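PDB 6NZ1: design construct XXA_GVDQ from Synthetic construct, which has no known biological activity but is a computationally designed helical protein that assembles as a homotrimer. Local coordinates for residues Gln59-Leu64 / Asp90-Leu95; Ala66-Leu71 / Glu83-Leu88. One frame throughout, in Å; residues are numbered along the deposited sequence.

Contact 1: residues Gln59-Leu64 / Asp90-Leu95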
# COMPACT_ATOMS: atom_id res chain seq x y z
N GLN B 59 5.42 0.17 11.69
CA GLN B 59 6.62 -0.40 12.30
C GLN B 59 7.85 0.35 11.85
O GLN B 59 8.83 0.44 12.60
CB GLN B 59 6.73 -1.87 11.93
CG GLN B 59 7.85 -2.63 12.60
CD GLN B 59 7.82 -2.58 14.11
OE1 GLN B 59 8.82 -2.84 14.76
NE2 GLN B 59 6.66 -2.27 14.68
N ILE B 60 7.83 0.91 10.65
CA ILE B 60 8.95 1.72 10.22
C ILE B 60 9.04 2.97 11.08
O ILE B 60 10.13 3.38 11.48
CB ILE B 60 8.82 2.05 8.73
CG1 ILE B 60 9.19 0.81 7.91
CG2 ILE B 60 9.71 3.19 8.38
CD1 ILE B 60 9.05 0.94 6.44
N VAL B 61 7.90 3.59 11.37
CA VAL B 61 7.90 4.76 12.25
C VAL B 61 8.50 4.41 13.60
O VAL B 61 9.21 5.22 14.22
CB VAL B 61 6.46 5.29 12.37
CG1 VAL B 61 6.31 6.20 13.54
CG2 VAL B 61 6.07 6.03 11.14
N GLU B 62 8.23 3.21 14.10
CA GLU B 62 8.78 2.84 15.39
C GLU B 62 10.30 2.76 15.32
O GLU B 62 11.00 3.22 16.23
CB GLU B 62 8.19 1.52 15.86
CG GLU B 62 6.70 1.62 16.20
CD GLU B 62 6.36 2.70 17.25
OE1 GLU B 62 6.71 2.54 18.43
OE2 GLU B 62 5.72 3.71 16.90
N ILE B 63 10.81 2.19 14.24
CA ILE B 63 12.25 2.12 14.06
C ILE B 63 12.82 3.51 13.92
O ILE B 63 13.90 3.82 14.42
CB ILE B 63 12.59 1.25 12.85
CG1 ILE B 63 12.16 -0.18 13.08
CG2 ILE B 63 14.07 1.30 12.53
CD1 ILE B 63 12.00 -0.95 11.76
N LEU B 64 12.10 4.38 13.23
CA LEU B 64 12.61 5.73 13.06
C LEU B 64 12.66 6.46 14.39
O LEU B 64 13.57 7.25 14.63
CB LEU B 64 11.75 6.50 12.07
CG LEU B 64 11.70 6.13 10.59
CD1 LEU B 64 10.58 6.97 9.92
CD2 LEU B 64 13.01 6.36 9.87
N ASP B 90 4.80 14.88 12.50
CA ASP B 90 3.86 15.11 11.41
C ASP B 90 3.47 13.80 10.74
O ASP B 90 2.29 13.54 10.48
CB ASP B 90 4.47 16.07 10.40
CG ASP B 90 4.59 17.51 10.92
OD1 ASP B 90 4.20 17.80 12.07
OD2 ASP B 90 5.09 18.36 10.15
N LEU B 91 4.45 12.95 10.47
CA LEU B 91 4.15 11.67 9.85
C LEU B 91 3.25 10.82 10.74
O LEU B 91 2.31 10.18 10.26
CB LEU B 91 5.44 10.92 9.57
CG LEU B 91 5.30 9.47 9.13
CD1 LEU B 91 4.52 9.42 7.86
CD2 LEU B 91 6.67 8.88 8.96
N LYS B 92 3.53 10.79 12.04
CA LYS B 92 2.68 10.05 12.95
C LYS B 92 1.24 10.58 12.93
O LYS B 92 0.30 9.82 13.15
CB LYS B 92 3.26 10.13 14.35
CG LYS B 92 4.39 9.16 14.64
CD LYS B 92 4.61 9.14 16.14
CE LYS B 92 5.48 8.02 16.60
NZ LYS B 92 5.57 8.03 18.11
N ARG B 93 1.07 11.87 12.67
CA ARG B 93 -0.28 12.43 12.58
C ARG B 93 -0.97 11.98 11.30
O ARG B 93 -2.11 11.51 11.33
CB ARG B 93 -0.21 13.95 12.65
CG ARG B 93 0.15 14.49 14.01
CD ARG B 93 -0.31 15.92 14.16
NE ARG B 93 0.44 16.86 13.32
CZ ARG B 93 0.04 17.30 12.13
NH1 ARG B 93 0.79 18.17 11.46
NH2 ARG B 93 -1.11 16.87 11.62
N SER B 94 -0.29 12.11 10.17
CA SER B 94 -0.91 11.82 8.89
C SER B 94 -0.70 10.39 8.45
O SER B 94 -0.93 10.07 7.28
CB SER B 94 -0.36 12.76 7.82
OG SER B 94 1.04 12.57 7.71
N LEU B 95 -0.30 9.51 9.36
CA LEU B 95 -0.08 8.13 8.99
C LEU B 95 -1.40 7.43 8.71
O LEU B 95 -2.36 7.54 9.47
CB LEU B 95 0.67 7.41 10.10
CG LEU B 95 1.31 6.06 9.80
CD1 LEU B 95 2.45 6.23 8.83
CD2 LEU B 95 1.78 5.36 11.04

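Contact 2: residues Ala66-Leu71 / Glu83-Leu88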
# COMPACT_ATOMS: atom_id res chain seq x y z
N ALA B 66 13.17 5.01 17.35
CA ALA B 66 14.28 4.44 18.08
C ALA B 66 15.60 5.00 17.58
O ALA B 66 16.53 5.22 18.36
CB ALA B 66 14.27 2.92 17.97
N ILE B 67 15.69 5.25 16.27
CA ILE B 67 16.89 5.81 15.70
C ILE B 67 17.13 7.22 16.22
O ILE B 67 18.27 7.59 16.56
CB ILE B 67 16.80 5.80 14.17
CG1 ILE B 67 16.98 4.39 13.61
CG2 ILE B 67 17.84 6.69 13.61
CD1 ILE B 67 16.70 4.27 12.14
N ILE B 68 16.09 8.02 16.28
CA ILE B 68 16.24 9.36 16.85
C ILE B 68 16.74 9.26 18.28
O ILE B 68 17.59 10.05 18.71
CB ILE B 68 14.91 10.13 16.74
CG1 ILE B 68 14.61 10.41 15.26
CG2 ILE B 68 15.00 11.42 17.55
CD1 ILE B 68 13.21 10.92 14.96
N GLU B 69 16.25 8.28 19.05
CA GLU B 69 16.72 8.10 20.41
C GLU B 69 18.19 7.72 20.44
O GLU B 69 18.95 8.18 21.30
CB GLU B 69 15.88 7.05 21.13
CG GLU B 69 16.48 6.55 22.44
CD GLU B 69 16.55 7.61 23.52
OE1 GLU B 69 16.02 8.72 23.33
OE2 GLU B 69 17.13 7.33 24.59
N ALA B 70 18.62 6.87 19.51
CA ALA B 70 20.03 6.51 19.47
C ALA B 70 20.90 7.74 19.29
O ALA B 70 21.87 7.95 20.03
CB ALA B 70 20.28 5.51 18.34
N LEU B 71 20.56 8.58 18.32
CA LEU B 71 21.30 9.80 18.09
C LEU B 71 21.26 10.70 19.31
O LEU B 71 22.24 11.39 19.61
CB LEU B 71 20.74 10.53 16.89
CG LEU B 71 20.83 9.76 15.58
CD1 LEU B 71 20.23 10.56 14.44
CD2 LEU B 71 22.26 9.42 15.28
N GLU B 83 14.57 19.02 13.93
CA GLU B 83 13.98 18.86 12.61
C GLU B 83 13.46 17.44 12.40
O GLU B 83 12.40 17.25 11.79
CB GLU B 83 15.00 19.24 11.54
CG GLU B 83 14.47 19.10 10.11
CD GLU B 83 15.43 19.59 9.05
OE1 GLU B 83 16.59 19.88 9.36
OE2 GLU B 83 15.02 19.68 7.88
N MET B 84 14.19 16.43 12.88
CA MET B 84 13.75 15.05 12.74
C MET B 84 12.52 14.76 13.58
O MET B 84 11.64 13.99 13.17
CB MET B 84 14.88 14.12 13.18
CG MET B 84 16.08 14.04 12.24
SD MET B 84 17.33 13.00 13.09
CE MET B 84 18.82 13.86 12.63
N LYS B 85 12.48 15.30 14.80
CA LYS B 85 11.34 15.08 15.67
C LYS B 85 10.09 15.73 15.10
O LYS B 85 9.01 15.18 15.22
CB LYS B 85 11.64 15.61 17.08
CG LYS B 85 12.60 14.71 17.82
CD LYS B 85 13.07 15.24 19.16
CE LYS B 85 13.96 14.21 19.83
NZ LYS B 85 14.33 14.60 21.22
N LYS B 86 10.23 16.91 14.48
CA LYS B 86 9.07 17.54 13.87
C LYS B 86 8.54 16.71 12.71
O LYS B 86 7.33 16.47 12.60
CB LYS B 86 9.43 18.94 13.40
CG LYS B 86 8.29 19.70 12.74
CD LYS B 86 8.79 20.88 11.92
N LEU B 87 9.43 16.25 11.83
CA LEU B 87 8.99 15.46 10.69
C LEU B 87 8.33 14.16 11.13
O LEU B 87 7.37 13.71 10.50
CB LEU B 87 10.18 15.17 9.78
CG LEU B 87 10.75 16.35 9.00
CD1 LEU B 87 12.00 15.89 8.21
CD2 LEU B 87 9.74 16.99 8.07
N LEU B 88 8.83 13.52 12.18
CA LEU B 88 8.21 12.27 12.59
C LEU B 88 6.87 12.52 13.26
O LEU B 88 5.94 11.72 13.10
CB LEU B 88 9.12 11.51 13.53
CG LEU B 88 8.66 10.09 13.88
CD1 LEU B 88 8.72 9.25 12.62
CD2 LEU B 88 9.49 9.45 14.97

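Contact 1: residues Gln59-Leu64 / Asp90-Leu95
Val61 divides its two methyl groups between Leu91 and Lys92, and this split carries most of the contact between Gln59-Leu64 and Asp90-Leu95. The contacts with leucine centre on the CG2 branch. Standing beside the backbone N, anti to the carbonyl carbon, CG2 of Val61 meets Leu91 CD2 at 3.6 Å, the two side chains passing in opposite senses. Leu95 CD1 approaches the same CG2 atom of Val61 more loosely, at 4.3 Å. Leu64 adds a marginal touch, its CD1 lying 4.5 Å from Leu91 CD2.

The other methyl is covered by the hydrocarbon of a charged residue. With its chain extended beyond CG, Lys92 runs obliquely across Val61, so that CG1 of Val61 is 3.7 Å from both CG and CE of Lys92. The setting is an antiparallel helical hairpin: helices 29-73 and 78-94 run in opposite senses, at 162° between the directions of the short segments and with their axes 11.1 Å apart. Ile60 and Leu64 each pack on the same residue of the third subunit, consistent with helix 29-73 lining the trimer interior.

No hydrogen bond crosses the seam. Glu62 OE2 lies 4.5 Å from Lys92 NZ, too far for a salt bridge, although the opposite charges probably attract. Within Asp90-Leu95, Asp90 O accepts both the backbone N and the hydroxyl of Ser94; OG of Ser94 sits 3.2 Å from Asp90 O, above the carbonyl plane. The carbonyl of Ser94 in turn receives a hydrogen bond from Asn56 ND2 of the third subunit.

Contact 2: residues Ala66-Leu71 / Glu83-Leu88
Ile68 reaches across to Met84, Lys85 and Leu88, and its first torsion sets the directions of its two branches. With chi1 at -67°, CG1 lies anti to the carbonyl carbon and CG2 anti to the backbone N. A chi2 of 168° extends the longer branch outward to CD1, which is 4.0 Å from Met84 CB and equally far from Leu88 CD2. Leu88 passes the isoleucine in the opposite sense. CD1 of Ile68 also rests 3.9 Å from the carbonyl oxygen of Met84, an atom already engaged by Leu88 N within its own helix.

The short branch has a different neighbour. Lys85, extended beyond CG, crosses Ile68 at a slant and brings its CE to 3.8 Å from Ile68 CG2; beyond that point its NZ forms a salt bridge with Glu72. An alanine in place of Ile68 removes both branches, and would probably cost the Lys85 stem its apolar cover, take one neighbour from Leu88 CD2 and Met84 CB, and open a gap between the helices.

One turn further along, Leu71 and Met84 meet nearly perpendicular to each other. The methionine chain bends at chi3 (-142°), which places CE 4.0 Å from Leu71 CD1, about as near as SD. Met84 packs as well on Ala70 of the third subunit, while Leu71 meets its counterpart in the second, so this corner of the antiparallel hairpin also belongs to the trimer interior.

No hydrogen bond links the two segments: cohesion across them probably comes from burial of apolar surface and van der Waals fit among methyl, methylene and thioether groups, with the lysine charge answered at the margin.

Overall arrangement
Contacts 1 and 2 are successive layers of one helical hairpin, with centres 10 Å apart. Both pair helix 29-73 with helix 78-94, and contact 2 lies nearer the turn between the helices, its residues falling between the two segments of contact 1 in sequence. Leu88 stitches them together: its CD1 lies 4.0 Å from Val61 CG1 and, at the same 4.0 Å, from Leu64 CD1. Each layer repeats one scheme, a beta-branched residue (Val61, Ile68) flanked by apolar partners and a lysine stem. Both also reach the neighbouring subunits, and the self-meeting residues Ile60, Leu64, Ile67 and Leu71 follow heptad-like spacing, consistent with coiled-coil association of the inner helices.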